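Local coordinates for protein heterodimeric restriction endonuclease R.BspD6I small subunit (Bacillus sp., PDB 2P14) that serves as the catalytic subunit of a heterodimeric type IIS restriction endonuclease, probably cleaving DNA as a PDDEXK-type nuclease in partnership with a site-specific nickase, at residues E22-Y26 with L38-L44; K31-Y35 with H151-N155; L94-K98 with E126-V130; I162-R166 with W177-I181. Residues are numbered along the deposited sequence.

Contact 1 of 4, residues E22-Y26 with L38-L44; sequences EWNTY and LVPNFKL. With GOL (glycerol), chain D.
An aromatic surface contact joins helix 17-32 to edge strand 37-40 of the five-stranded mixed sheet and to the chain leaving that strand. Residues 22-26 are helical; 38-40 are extended, Asn41 centres an inverse gamma turn (phi/psi -88/63), and 42-44 extend again. The nearest CA atoms, of Tyr26 and Pro40, are 6.8 Å apart. Phe42 (chi1 p) turns its ring edge to the face of Tyr26 (chi1 t) in an offset edge-to-face pair, centroids 5.8 Å apart, planes at 90°. Helix 17-32 packs on the sheet edge, consistent with the family's PDDEXK-type fold, and the turn brings Phe42 back against the helix. Phe42 CZ lies 3.7 Å from Tyr26 CB and 3.6 Å from Trp23 CA. Tyr26 CE1 meets Leu38 CD2 at 3.6 Å and Pro40 CG at 3.7 Å; Trp23 CD1 (chi1 t) touches Leu44 CD2 at 3.8 Å. A water lies 2.7 Å from Glu22 OE1 and 2.8 Å from Asn41 O. Tyr26 OH hydrogen-bonds O1 of a glycerol, probably from the crystallisation liquor, at 3.0 Å.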
loop_
_atom_site.group_PDB
_atom_site.type_symbol
_atom_site.label_atom_id
_atom_site.label_comp_id
_atom_site.label_asym_id
_atom_site.label_seq_id
_atom_site.Cartn_x
_atom_site.Cartn_y
_atom_site.Cartn_z
ATOM N N GLU A 22 -4.181 0.106 9.233
ATOM C CA GLU A 22 -3.820 1.323 8.471
ATOM C C GLU A 22 -2.842 2.174 9.282
ATOM O O GLU A 22 -1.835 2.678 8.755
ATOM C CB GLU A 22 -5.065 2.120 8.025
ATOM C CG GLU A 22 -5.876 2.779 9.129
ATOM C CD GLU A 22 -7.188 3.385 8.616
ATOM O OE1 GLU A 22 -7.389 3.442 7.389
ATOM O OE2 GLU A 22 -7.999 3.825 9.472
ATOM N N TRP A 23 -3.079 2.273 10.588
ATOM C CA TRP A 23 -2.170 3.028 11.436
ATOM C C TRP A 23 -0.750 2.467 11.451
ATOM O O TRP A 23 0.232 3.230 11.354
ATOM C CB TRP A 23 -2.731 3.069 12.859
ATOM C CG TRP A 23 -1.805 3.664 13.892
ATOM C CD1 TRP A 23 -1.506 4.984 14.069
ATOM C CD2 TRP A 23 -1.054 2.945 14.889
ATOM N NE1 TRP A 23 -0.639 5.138 15.138
ATOM C CE2 TRP A 23 -0.343 3.908 15.657
ATOM C CE3 TRP A 23 -0.954 1.587 15.238
ATOM C CZ2 TRP A 23 0.476 3.549 16.741
ATOM C CZ3 TRP A 23 -0.131 1.228 16.290
ATOM C CH2 TRP A 23 0.576 2.208 17.038
ATOM N N ASN A 24 -0.631 1.142 11.500
ATOM C CA ASN A 24 0.683 0.549 11.580
ATOM C C ASN A 24 1.448 0.778 10.272
ATOM O O ASN A 24 2.686 1.000 10.279
ATOM C CB ASN A 24 0.614 -0.933 11.880
ATOM C CG ASN A 24 1.904 -1.425 12.491
ATOM O OD1 ASN A 24 2.431 -0.792 13.424
ATOM N ND2 ASN A 24 2.439 -2.528 11.974
ATOM N N THR A 25 0.703 0.764 9.178
ATOM C CA THR A 25 1.295 1.003 7.870
ATOM C C THR A 25 1.789 2.475 7.769
ATOM O O THR A 25 2.882 2.768 7.274
ATOM C CB THR A 25 0.296 0.627 6.779
ATOM O OG1 THR A 25 -0.102 -0.737 6.949
ATOM C CG2 THR A 25 0.957 0.809 5.400
ATOM N N TYR A 26 0.976 3.419 8.223
ATOM C CA TYR A 26 1.412 4.806 8.377
ATOM C C TYR A 26 2.702 4.913 9.221
ATOM O O TYR A 26 3.613 5.663 8.848
ATOM C CB TYR A 26 0.251 5.575 9.017
ATOM C CG TYR A 26 0.626 6.853 9.731
ATOM C CD1 TYR A 26 0.836 8.046 9.037
ATOM C CD2 TYR A 26 0.760 6.855 11.119
ATOM C CE1 TYR A 26 1.171 9.228 9.717
ATOM C CE2 TYR A 26 1.085 8.020 11.798
ATOM C CZ TYR A 26 1.307 9.182 11.103
ATOM O OH TYR A 26 1.612 10.318 11.833
ATOM N N LEU A 38 2.918 13.707 4.436
ATOM C CA LEU A 38 2.393 12.384 4.782
ATOM C C LEU A 38 1.040 12.624 5.432
ATOM O O LEU A 38 0.952 13.315 6.449
ATOM C CB LEU A 38 3.322 11.627 5.748
ATOM C CG LEU A 38 2.873 10.249 6.244
ATOM C CD1 LEU A 38 2.815 9.215 5.088
ATOM C CD2 LEU A 38 3.816 9.748 7.331
ATOM N N VAL A 39 -0.016 12.087 4.835
ATOM C CA VAL A 39 -1.393 12.421 5.258
ATOM C C VAL A 39 -2.145 11.131 5.590
ATOM O O VAL A 39 -2.554 10.400 4.672
ATOM C CB VAL A 39 -2.136 13.194 4.145
ATOM C CG1 VAL A 39 -3.478 13.725 4.674
ATOM C CG2 VAL A 39 -1.293 14.349 3.652
ATOM N N PRO A 40 -2.293 10.820 6.895
ATOM C CA PRO A 40 -3.124 9.696 7.302
ATOM C C PRO A 40 -4.588 10.095 7.303
ATOM O O PRO A 40 -4.956 11.105 7.920
ATOM C CB PRO A 40 -2.629 9.399 8.727
ATOM C CG PRO A 40 -2.188 10.737 9.263
ATOM C CD PRO A 40 -1.658 11.494 8.051
ATOM N N ASN A 41 -5.408 9.344 6.573
ATOM C CA ASN A 41 -6.850 9.603 6.582
ATOM C C ASN A 41 -7.553 8.852 7.713
ATOM O O ASN A 41 -8.389 7.984 7.458
ATOM C CB ASN A 41 -7.476 9.311 5.211
ATOM C CG ASN A 41 -8.951 9.616 5.172
ATOM O OD1 ASN A 41 -9.411 10.445 5.982
ATOM N ND2 ASN A 41 -9.678 9.022 4.263
ATOM N N PHE A 42 -7.182 9.189 8.937
ATOM C CA PHE A 42 -7.810 8.636 10.140
ATOM C C PHE A 42 -7.321 9.499 11.284
ATOM O O PHE A 42 -6.399 10.320 11.131
ATOM C CB PHE A 42 -7.458 7.138 10.351
ATOM C CG PHE A 42 -5.967 6.828 10.285
ATOM C CD1 PHE A 42 -5.157 6.960 11.422
ATOM C CD2 PHE A 42 -5.385 6.380 9.099
ATOM C CE1 PHE A 42 -3.791 6.673 11.364
ATOM C CE2 PHE A 42 -4.008 6.109 9.050
ATOM C CZ PHE A 42 -3.239 6.243 10.169
ATOM N N LYS A 43 -7.946 9.311 12.446
ATOM C CA LYS A 43 -7.597 10.111 13.616
ATOM C C LYS A 43 -7.074 9.270 14.762
ATOM O O LYS A 43 -7.274 8.059 14.814
ATOM C CB LYS A 43 -8.813 10.925 14.093
ATOM C CG LYS A 43 -9.406 11.812 13.007
ATOM C CD LYS A 43 -8.451 12.951 12.578
ATOM C CE LYS A 43 -8.415 14.076 13.642
ATOM N NZ LYS A 43 -7.538 15.239 13.303
ATOM N N LEU A 44 -6.407 9.931 15.693
ATOM C CA LEU A 44 -5.950 9.278 16.908
ATOM C C LEU A 44 -6.730 9.827 18.078
ATOM O O LEU A 44 -7.114 11.007 18.094
ATOM C CB LEU A 44 -4.477 9.541 17.139
ATOM C CG LEU A 44 -3.449 9.290 16.040
ATOM C CD1 LEU A 44 -2.094 9.526 16.654
ATOM C CD2 LEU A 44 -3.547 7.866 15.513
HETATM C C1 GOL D . 1.661 13.166 9.753
HETATM O O1 GOL D . 1.168 13.181 11.077
HETATM C C2 GOL D . 2.163 14.565 9.423
HETATM O O2 GOL D . 3.280 14.484 8.569
HETATM C C3 GOL D . 1.027 15.393 8.802
HETATM O O3 GOL D . 1.469 16.199 7.732
HETATM O O HOH W 1 -8.820 5.465 6.293
#

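Contact 2 of 4, residues K31-Y35 with H151-N155; sequences KLGSY and HFNPN
Apolar contact comes first: Leu32 (chi1 m, chi2 t), in the last helical turn of 17-32, sets CB over one face of the Phe152 ring (chi1 t, chi2 57°), a CH-pi contact 4.1 Å from the centroid and 22° off the normal. Pro154 adds CG 3.6 Å from Ser34 CB. The CA pairs Leu32-Phe152 (6.3 Å) and Ser34-Pro154 (6.8 Å) set the register. The end of one helix thus meets the start of another: Gly33 leaves helical geometry with positive phi (70/-159), Ser34 also has positive phi (72/16), and Asn153 N-caps helix 154-165, its OD1 accepting from Asn155 N at 3.0 Å. Tyr65, from a loop, also packs on Phe152 and Pro154. Among the polar approaches, Ser34 OG (chi1 m) lies 3.1 Å from Phe152 O, near enough for a hydrogen bond, although its proton has another acceptor within reach. Backbone oxygens also approach the aromatic ring: Leu32 O is 3.3 Å and Gly33 O 3.4 Å from Phe152 CD2.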
loop_
_atom_site.group_PDB
_atom_site.type_symbol
_atom_site.label_atom_id
_atom_site.label_comp_id
_atom_site.label_asym_id
_atom_site.label_seq_id
_atom_site.Cartn_x
_atom_site.Cartn_y
_atom_site.Cartn_z
ATOM N N LYS A 31 8.296 6.426 9.647
ATOM C CA LYS A 31 9.659 6.089 10.083
ATOM C C LYS A 31 10.657 6.067 8.915
ATOM O O LYS A 31 11.835 6.425 9.090
ATOM C CB LYS A 31 9.701 4.769 10.829
ATOM C CG LYS A 31 11.011 4.632 11.566
ATOM C CD LYS A 31 10.938 3.744 12.727
ATOM C CE LYS A 31 12.265 3.720 13.460
ATOM N NZ LYS A 31 12.096 3.027 14.732
ATOM N N LEU A 32 10.213 5.651 7.738
ATOM C CA LEU A 32 11.128 5.676 6.583
ATOM C C LEU A 32 11.570 7.094 6.286
ATOM O O LEU A 32 12.719 7.329 5.853
ATOM C CB LEU A 32 10.452 5.061 5.361
ATOM C CG LEU A 32 10.311 3.541 5.338
ATOM C CD1 LEU A 32 9.453 3.119 4.172
ATOM C CD2 LEU A 32 11.666 2.831 5.316
ATOM N N GLY A 33 10.648 8.029 6.444
ATOM C CA GLY A 33 10.901 9.449 6.298
ATOM C C GLY A 33 11.166 9.872 4.852
ATOM O O GLY A 33 10.725 9.202 3.910
ATOM N N SER A 34 11.817 11.032 4.701
ATOM C CA SER A 34 12.238 11.496 3.365
ATOM C C SER A 34 11.055 11.980 2.490
ATOM O O SER A 34 11.201 12.078 1.273
ATOM C CB SER A 34 13.058 10.413 2.590
ATOM O OG SER A 34 14.244 9.950 3.258
ATOM N N TYR A 35 9.903 12.231 3.102
ATOM C CA TYR A 35 8.719 12.706 2.380
ATOM C C TYR A 35 8.538 14.198 2.484
ATOM O O TYR A 35 9.059 14.830 3.410
ATOM C CB TYR A 35 7.435 12.051 2.927
ATOM C CG TYR A 35 7.260 12.129 4.429
ATOM C CD1 TYR A 35 6.690 13.248 5.032
ATOM C CD2 TYR A 35 7.638 11.062 5.237
ATOM C CE1 TYR A 35 6.526 13.310 6.422
ATOM C CE2 TYR A 35 7.489 11.115 6.608
ATOM C CZ TYR A 35 6.944 12.231 7.188
ATOM O OH TYR A 35 6.797 12.243 8.569
ATOM N N HIS A 151 20.462 4.648 3.810
ATOM C CA HIS A 151 19.579 5.821 3.838
ATOM C C HIS A 151 18.385 5.493 2.975
ATOM O O HIS A 151 18.527 4.834 1.938
ATOM C CB HIS A 151 20.293 7.062 3.267
ATOM C CG HIS A 151 19.417 8.274 3.159
ATOM N ND1 HIS A 151 18.948 8.749 1.952
ATOM C CD2 HIS A 151 18.902 9.087 4.112
ATOM C CE1 HIS A 151 18.186 9.809 2.168
ATOM N NE2 HIS A 151 18.139 10.034 3.474
ATOM N N PHE A 152 17.202 5.925 3.399
ATOM C CA PHE A 152 16.043 5.709 2.582
ATOM C C PHE A 152 15.979 6.695 1.428
ATOM O O PHE A 152 15.838 7.909 1.639
ATOM C CB PHE A 152 14.756 5.751 3.418
ATOM C CG PHE A 152 13.507 5.640 2.587
ATOM C CD1 PHE A 152 13.320 4.544 1.755
ATOM C CD2 PHE A 152 12.560 6.654 2.607
ATOM C CE1 PHE A 152 12.169 4.461 0.953
ATOM C CE2 PHE A 152 11.434 6.574 1.834
ATOM C CZ PHE A 152 11.233 5.469 1.019
ATOM N N ASN A 153 16.072 6.159 0.207
ATOM C CA ASN A 153 15.917 6.965 -0.977
ATOM C C ASN A 153 14.547 6.689 -1.624
ATOM O O ASN A 153 14.361 5.631 -2.217
ATOM C CB ASN A 153 17.040 6.634 -1.963
ATOM C CG ASN A 153 16.979 7.460 -3.234
ATOM O OD1 ASN A 153 16.104 8.279 -3.433
ATOM N ND2 ASN A 153 17.975 7.257 -4.109
ATOM N N PRO A 154 13.597 7.636 -1.524
ATOM C CA PRO A 154 12.272 7.412 -2.129
ATOM C C PRO A 154 12.364 7.028 -3.617
ATOM O O PRO A 154 11.531 6.259 -4.103
ATOM C CB PRO A 154 11.585 8.772 -1.980
ATOM C CG PRO A 154 12.252 9.393 -0.756
ATOM C CD PRO A 154 13.702 8.970 -0.909
ATOM N N ASN A 155 13.375 7.523 -4.337
ATOM C CA ASN A 155 13.493 7.180 -5.745
ATOM C C ASN A 155 13.806 5.708 -6.001
ATOM O O ASN A 155 13.409 5.168 -7.038
ATOM C CB ASN A 155 14.518 8.083 -6.429
ATOM C CG ASN A 155 14.225 9.544 -6.199
ATOM O OD1 ASN A 155 15.051 10.298 -5.635
ATOM N ND2 ASN A 155 13.041 9.967 -6.618
#

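Contact 3 of 4, residues L94-K98 with E126-V130; sequences LQEYK and ESEPV
Two side-chain donors on the last turn of helix 80-98 reach across to the irregular chain 126-130 that leads into strand 130-134. The CA-to-CB bonds of Gln95 and Glu128 (both chi1 m, chi2 t) point sideways to the opposing segment, but the ends of both side chains come nearer and meet: Gln95 NE2 donates to Glu128 OE2 at 2.8 Å, almost straight at 173°. One turn on, Lys98 has all four chi angles near -60° (m), a curled form that brings NZ to the backbone oxygen Ser127 O at 3.1 Å, so the ammonium is paired with a carbonyl here. Lys98 N in turn donates to Leu94 O at 2.8 Å, the helical bond from N of residue i+4 to O of residue i. Helix 80-98 connects strands 69-75 and 104-110, parallel neighbours in the sheet, as the helix of a beta-alpha-beta crossover; its tail packs here beside the entry to edge strand 130-134. The closest CA pair is Leu94-Glu128, 6.3 Å. The apolar part is Leu94 (chi1 t, chi2 p), which points toward the loop: CD2 lies 3.5 Å from Glu128 C, 3.3 Å from Pro129 O, 3.9 Å from Pro129 CD and 4.0 Å from Val130 CG2. Outside the two segments, Asn124 OD1 accepts from Ser127 N, and Pro129 is hydrogen-bonded through its backbone to Thr106 on strand 104-110.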
loop_
_atom_site.group_PDB
_atom_site.type_symbol
_atom_site.label_atom_id
_atom_site.label_comp_id
_atom_site.label_asym_id
_atom_site.label_seq_id
_atom_site.Cartn_x
_atom_site.Cartn_y
_atom_site.Cartn_z
ATOM N N LEU A 94 -7.090 6.686 -6.931
ATOM C CA LEU A 94 -5.925 6.946 -7.762
ATOM C C LEU A 94 -6.287 7.829 -8.947
ATOM O O LEU A 94 -5.531 8.729 -9.279
ATOM C CB LEU A 94 -5.292 5.634 -8.228
ATOM C CG LEU A 94 -3.940 5.771 -8.985
ATOM C CD1 LEU A 94 -2.904 6.584 -8.236
ATOM C CD2 LEU A 94 -3.405 4.396 -9.234
ATOM N N GLN A 95 -7.410 7.520 -9.580
ATOM C CA GLN A 95 -7.872 8.325 -10.721
ATOM C C GLN A 95 -8.009 9.772 -10.301
ATOM O O GLN A 95 -7.550 10.697 -10.982
ATOM C CB GLN A 95 -9.232 7.820 -11.212
ATOM C CG GLN A 95 -9.197 6.548 -12.009
ATOM C CD GLN A 95 -10.596 6.063 -12.382
ATOM O OE1 GLN A 95 -11.588 6.374 -11.709
ATOM N NE2 GLN A 95 -10.671 5.268 -13.438
ATOM N N GLU A 96 -8.633 9.976 -9.151
ATOM C CA GLU A 96 -8.827 11.330 -8.653
ATOM C C GLU A 96 -7.513 12.053 -8.409
ATOM O O GLU A 96 -7.330 13.214 -8.791
ATOM C CB GLU A 96 -9.685 11.290 -7.391
ATOM C CG GLU A 96 -11.139 10.991 -7.731
ATOM C CD GLU A 96 -11.847 12.150 -8.441
ATOM O OE1 GLU A 96 -11.463 13.322 -8.227
ATOM O OE2 GLU A 96 -12.809 11.875 -9.200
ATOM N N TYR A 97 -6.580 11.364 -7.748
ATOM C CA TYR A 97 -5.305 11.996 -7.463
ATOM C C TYR A 97 -4.576 12.317 -8.760
ATOM O O TYR A 97 -3.912 13.369 -8.861
ATOM C CB TYR A 97 -4.428 11.085 -6.583
ATOM C CG TYR A 97 -3.173 11.786 -6.117
ATOM C CD1 TYR A 97 -3.183 12.599 -4.984
ATOM C CD2 TYR A 97 -1.980 11.677 -6.849
ATOM C CE1 TYR A 97 -2.035 13.261 -4.558
ATOM C CE2 TYR A 97 -0.834 12.320 -6.455
ATOM C CZ TYR A 97 -0.852 13.118 -5.309
ATOM O OH TYR A 97 0.289 13.776 -4.901
ATOM N N LYS A 98 -4.641 11.392 -9.717
ATOM C CA LYS A 98 -3.894 11.559 -10.987
ATOM C C LYS A 98 -4.397 12.753 -11.799
ATOM O O LYS A 98 -3.683 13.232 -12.681
ATOM C CB LYS A 98 -3.925 10.286 -11.814
ATOM C CG LYS A 98 -3.131 9.130 -11.229
ATOM C CD LYS A 98 -1.650 9.385 -11.211
ATOM C CE LYS A 98 -1.021 9.439 -12.612
ATOM N NZ LYS A 98 -0.900 8.119 -13.293
ATOM N N GLU A 126 -0.968 1.947 -17.006
ATOM C CA GLU A 126 -0.420 3.223 -17.433
ATOM C C GLU A 126 -1.016 4.366 -16.634
ATOM O O GLU A 126 -0.279 5.106 -15.993
ATOM C CB GLU A 126 -0.669 3.430 -18.929
ATOM C CG GLU A 126 -0.003 2.384 -19.800
ATOM C CD GLU A 126 1.507 2.372 -19.666
ATOM O OE1 GLU A 126 2.134 3.437 -19.891
ATOM O OE2 GLU A 126 2.073 1.293 -19.349
ATOM N N SER A 127 -2.341 4.491 -16.634
ATOM C CA SER A 127 -2.974 5.626 -15.982
ATOM C C SER A 127 -3.345 5.370 -14.516
ATOM O O SER A 127 -3.431 6.317 -13.740
ATOM C CB SER A 127 -4.204 6.089 -16.769
ATOM O OG SER A 127 -5.215 5.107 -16.748
ATOM N N GLU A 128 -3.506 4.097 -14.153
ATOM C CA GLU A 128 -3.967 3.728 -12.817
ATOM C C GLU A 128 -3.070 2.608 -12.236
ATOM O O GLU A 128 -3.553 1.531 -11.966
ATOM C CB GLU A 128 -5.466 3.333 -12.861
ATOM C CG GLU A 128 -6.385 4.481 -13.421
ATOM C CD GLU A 128 -7.653 4.016 -14.142
ATOM O OE1 GLU A 128 -8.069 2.838 -14.042
ATOM O OE2 GLU A 128 -8.299 4.852 -14.822
ATOM N N PRO A 129 -1.750 2.877 -12.041
ATOM C CA PRO A 129 -0.858 1.819 -11.572
ATOM C C PRO A 129 -1.015 1.485 -10.087
ATOM O O PRO A 129 -0.766 2.351 -9.220
ATOM C CB PRO A 129 0.543 2.382 -11.858
ATOM C CG PRO A 129 0.366 3.872 -11.769
ATOM C CD PRO A 129 -1.015 4.142 -12.268
ATOM N N VAL A 130 -1.390 0.226 -9.836
ATOM C CA VAL A 130 -1.603 -0.264 -8.485
ATOM C C VAL A 130 -0.690 -1.467 -8.266
ATOM O O VAL A 130 -0.697 -2.431 -9.064
ATOM C CB VAL A 130 -3.076 -0.653 -8.234
ATOM C CG1 VAL A 130 -3.228 -1.119 -6.778
ATOM C CG2 VAL A 130 -4.035 0.541 -8.515
#

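Contact 4 of 4, residues I162-R166 with W177-I181; sequences IKLLR and WLTFI
Phe180, Leu164 and Arg166 bury the largest areas where the end of helix 154-165 meets helix 174-184. Arg166 is the first residue past its helix, with positive phi (45/63); CB points toward the other segment, and chi1 to chi3 are all m, folding the side chain over Phe180 (chi1 t, chi2 84°). Arg166 CD sits 3.8 Å from the Phe180 ring centroid, 15° off the normal, a CH-pi contact, while Arg166 CZ stands over the same face at 4.6 Å, a cation-pi pair. The guanidinium is also salt-bridged through NH2 to Asp168. At the edge of the ring, Phe180 CE2 is 4.2 Å from Leu164 CA; Leu164 CD2 (chi1 m, chi2 t) touches Phe180 CE2 at 4.3 Å. Leu164 O accepts from Trp177 NE1 (chi1 t) at 2.8 Å and 153°, tying the helix end to the indole. CA atoms of Leu164 and Ile181 are 5.9 Å apart, those of Arg166 and Trp177 6.8 Å. These two consecutive helices pack against each other and rest on edge strand 130-134: Leu164 reaches Ile131, Trp177 Pro132 and Ile181 Leu133, while Trp177 also packs on Ile121 of helix 115-121.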
loop_
_atom_site.group_PDB
_atom_site.type_symbol
_atom_site.label_atom_id
_atom_site.label_comp_id
_atom_site.label_asym_id
_atom_site.label_seq_id
_atom_site.Cartn_x
_atom_site.Cartn_y
_atom_site.Cartn_z
ATOM N N ILE A 162 7.858 0.291 -9.759
ATOM C CA ILE A 162 7.685 0.179 -11.224
ATOM C C ILE A 162 8.039 -1.248 -11.678
ATOM O O ILE A 162 7.317 -1.830 -12.494
ATOM C CB ILE A 162 8.512 1.244 -11.969
ATOM C CG1 ILE A 162 7.921 2.630 -11.654
ATOM C CG2 ILE A 162 8.571 0.936 -13.485
ATOM C CD1 ILE A 162 8.785 3.791 -12.154
ATOM N N LYS A 163 9.119 -1.802 -11.133
ATOM C CA LYS A 163 9.475 -3.187 -11.424
ATOM C C LYS A 163 8.325 -4.139 -11.053
ATOM O O LYS A 163 7.944 -4.992 -11.853
ATOM C CB LYS A 163 10.740 -3.580 -10.667
ATOM C CG LYS A 163 11.238 -4.981 -10.933
ATOM C CD LYS A 163 12.446 -5.265 -10.035
ATOM C CE LYS A 163 12.156 -4.979 -8.555
ATOM N NZ LYS A 163 13.337 -5.293 -7.694
ATOM N N LEU A 164 7.780 -3.983 -9.841
ATOM C CA LEU A 164 6.747 -4.879 -9.334
ATOM C C LEU A 164 5.408 -4.715 -10.058
ATOM O O LEU A 164 4.646 -5.678 -10.170
ATOM C CB LEU A 164 6.528 -4.632 -7.849
ATOM C CG LEU A 164 7.721 -4.986 -6.986
ATOM C CD1 LEU A 164 7.416 -4.578 -5.521
ATOM C CD2 LEU A 164 8.101 -6.473 -7.070
ATOM N N LEU A 165 5.183 -3.506 -10.579
ATOM C CA LEU A 165 3.984 -3.192 -11.359
ATOM C C LEU A 165 3.803 -4.098 -12.574
ATOM O O LEU A 165 2.660 -4.421 -12.940
ATOM C CB LEU A 165 3.998 -1.718 -11.793
ATOM C CG LEU A 165 2.813 -1.217 -12.631
ATOM C CD1 LEU A 165 1.462 -1.262 -11.860
ATOM C CD2 LEU A 165 3.119 0.209 -13.133
ATOM N N ARG A 166 4.920 -4.507 -13.184
ATOM C CA ARG A 166 4.858 -5.294 -14.412
ATOM C C ARG A 166 3.852 -4.737 -15.435
ATOM O O ARG A 166 2.903 -5.428 -15.853
ATOM C CB ARG A 166 4.541 -6.761 -14.096
ATOM C CG ARG A 166 5.673 -7.516 -13.337
ATOM C CD ARG A 166 6.985 -7.570 -14.128
ATOM N NE ARG A 166 6.814 -8.210 -15.440
ATOM C CZ ARG A 166 6.870 -9.529 -15.673
ATOM N NH1 ARG A 166 7.066 -10.395 -14.697
ATOM N NH2 ARG A 166 6.682 -9.993 -16.906
ATOM N N TRP A 177 1.632 -12.221 -12.729
ATOM C CA TRP A 177 2.023 -11.013 -12.054
ATOM C C TRP A 177 2.224 -11.280 -10.578
ATOM O O TRP A 177 3.247 -10.869 -9.986
ATOM C CB TRP A 177 0.900 -9.968 -12.223
ATOM C CG TRP A 177 1.156 -8.601 -11.620
ATOM C CD1 TRP A 177 2.382 -8.004 -11.378
ATOM C CD2 TRP A 177 0.165 -7.651 -11.240
ATOM N NE1 TRP A 177 2.197 -6.734 -10.890
ATOM C CE2 TRP A 177 0.843 -6.495 -10.791
ATOM C CE3 TRP A 177 -1.253 -7.664 -11.237
ATOM C CZ2 TRP A 177 0.162 -5.349 -10.348
ATOM C CZ3 TRP A 177 -1.924 -6.528 -10.799
ATOM C CH2 TRP A 177 -1.223 -5.397 -10.358
ATOM N N LEU A 178 1.228 -11.904 -9.944
ATOM C CA LEU A 178 1.352 -12.138 -8.516
ATOM C C LEU A 178 2.523 -13.094 -8.199
ATOM O O LEU A 178 3.212 -12.948 -7.174
ATOM C CB LEU A 178 0.050 -12.651 -7.912
ATOM C CG LEU A 178 -1.175 -11.729 -7.942
ATOM C CD1 LEU A 178 -2.359 -12.399 -7.181
ATOM C CD2 LEU A 178 -0.862 -10.295 -7.399
ATOM N N THR A 179 2.749 -14.073 -9.072
ATOM C CA THR A 179 3.926 -14.941 -8.942
ATOM C C THR A 179 5.229 -14.151 -8.989
ATOM O O THR A 179 6.123 -14.364 -8.181
ATOM C CB THR A 179 3.928 -16.033 -10.025
ATOM O OG1 THR A 179 2.719 -16.813 -9.884
ATOM C CG2 THR A 179 5.173 -16.949 -9.888
ATOM N N PHE A 180 5.287 -13.178 -9.885
ATOM C CA PHE A 180 6.499 -12.379 -10.003
ATOM C C PHE A 180 6.774 -11.597 -8.726
ATOM O O PHE A 180 7.915 -11.483 -8.270
ATOM C CB PHE A 180 6.392 -11.424 -11.193
ATOM C CG PHE A 180 7.549 -10.500 -11.308
ATOM C CD1 PHE A 180 8.711 -10.919 -11.960
ATOM C CD2 PHE A 180 7.498 -9.202 -10.766
ATOM C CE1 PHE A 180 9.805 -10.081 -12.045
ATOM C CE2 PHE A 180 8.584 -8.355 -10.872
ATOM C CZ PHE A 180 9.740 -8.791 -11.517
ATOM N N ILE A 181 5.723 -11.016 -8.155
ATOM C CA ILE A 181 5.905 -10.228 -6.935
ATOM C C ILE A 181 6.415 -11.089 -5.795
ATOM O O ILE A 181 7.409 -10.743 -5.120
ATOM C CB ILE A 181 4.591 -9.519 -6.578
ATOM C CG1 ILE A 181 4.240 -8.513 -7.662
ATOM C CG2 ILE A 181 4.716 -8.799 -5.230
ATOM C CD1 ILE A 181 2.861 -7.836 -7.475
#

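Contacts 1, 3 and 4 lie at the two edges of the five-stranded mixed sheet. Contact 1 is at edge strand 37-40; contacts 3 and 4 gather at the other edge strand, 130-134, their centres about 17 Å apart, and touch where Val130 O comes 3.3 Å from Trp177 CH2. Centres of contacts 1 and 4, on opposite sides of the chain's centre, are about 26 Å apart. Contact 2 is connected to both through shared helices, 17-32 with contact 1 and 154-165 with contact 4. Along the chain, contacts 1 and 2 interleave, contact 3 falls within the span of contact 2, and contact 4 follows, joining the two C-terminal helices, which rest on strand 130-134.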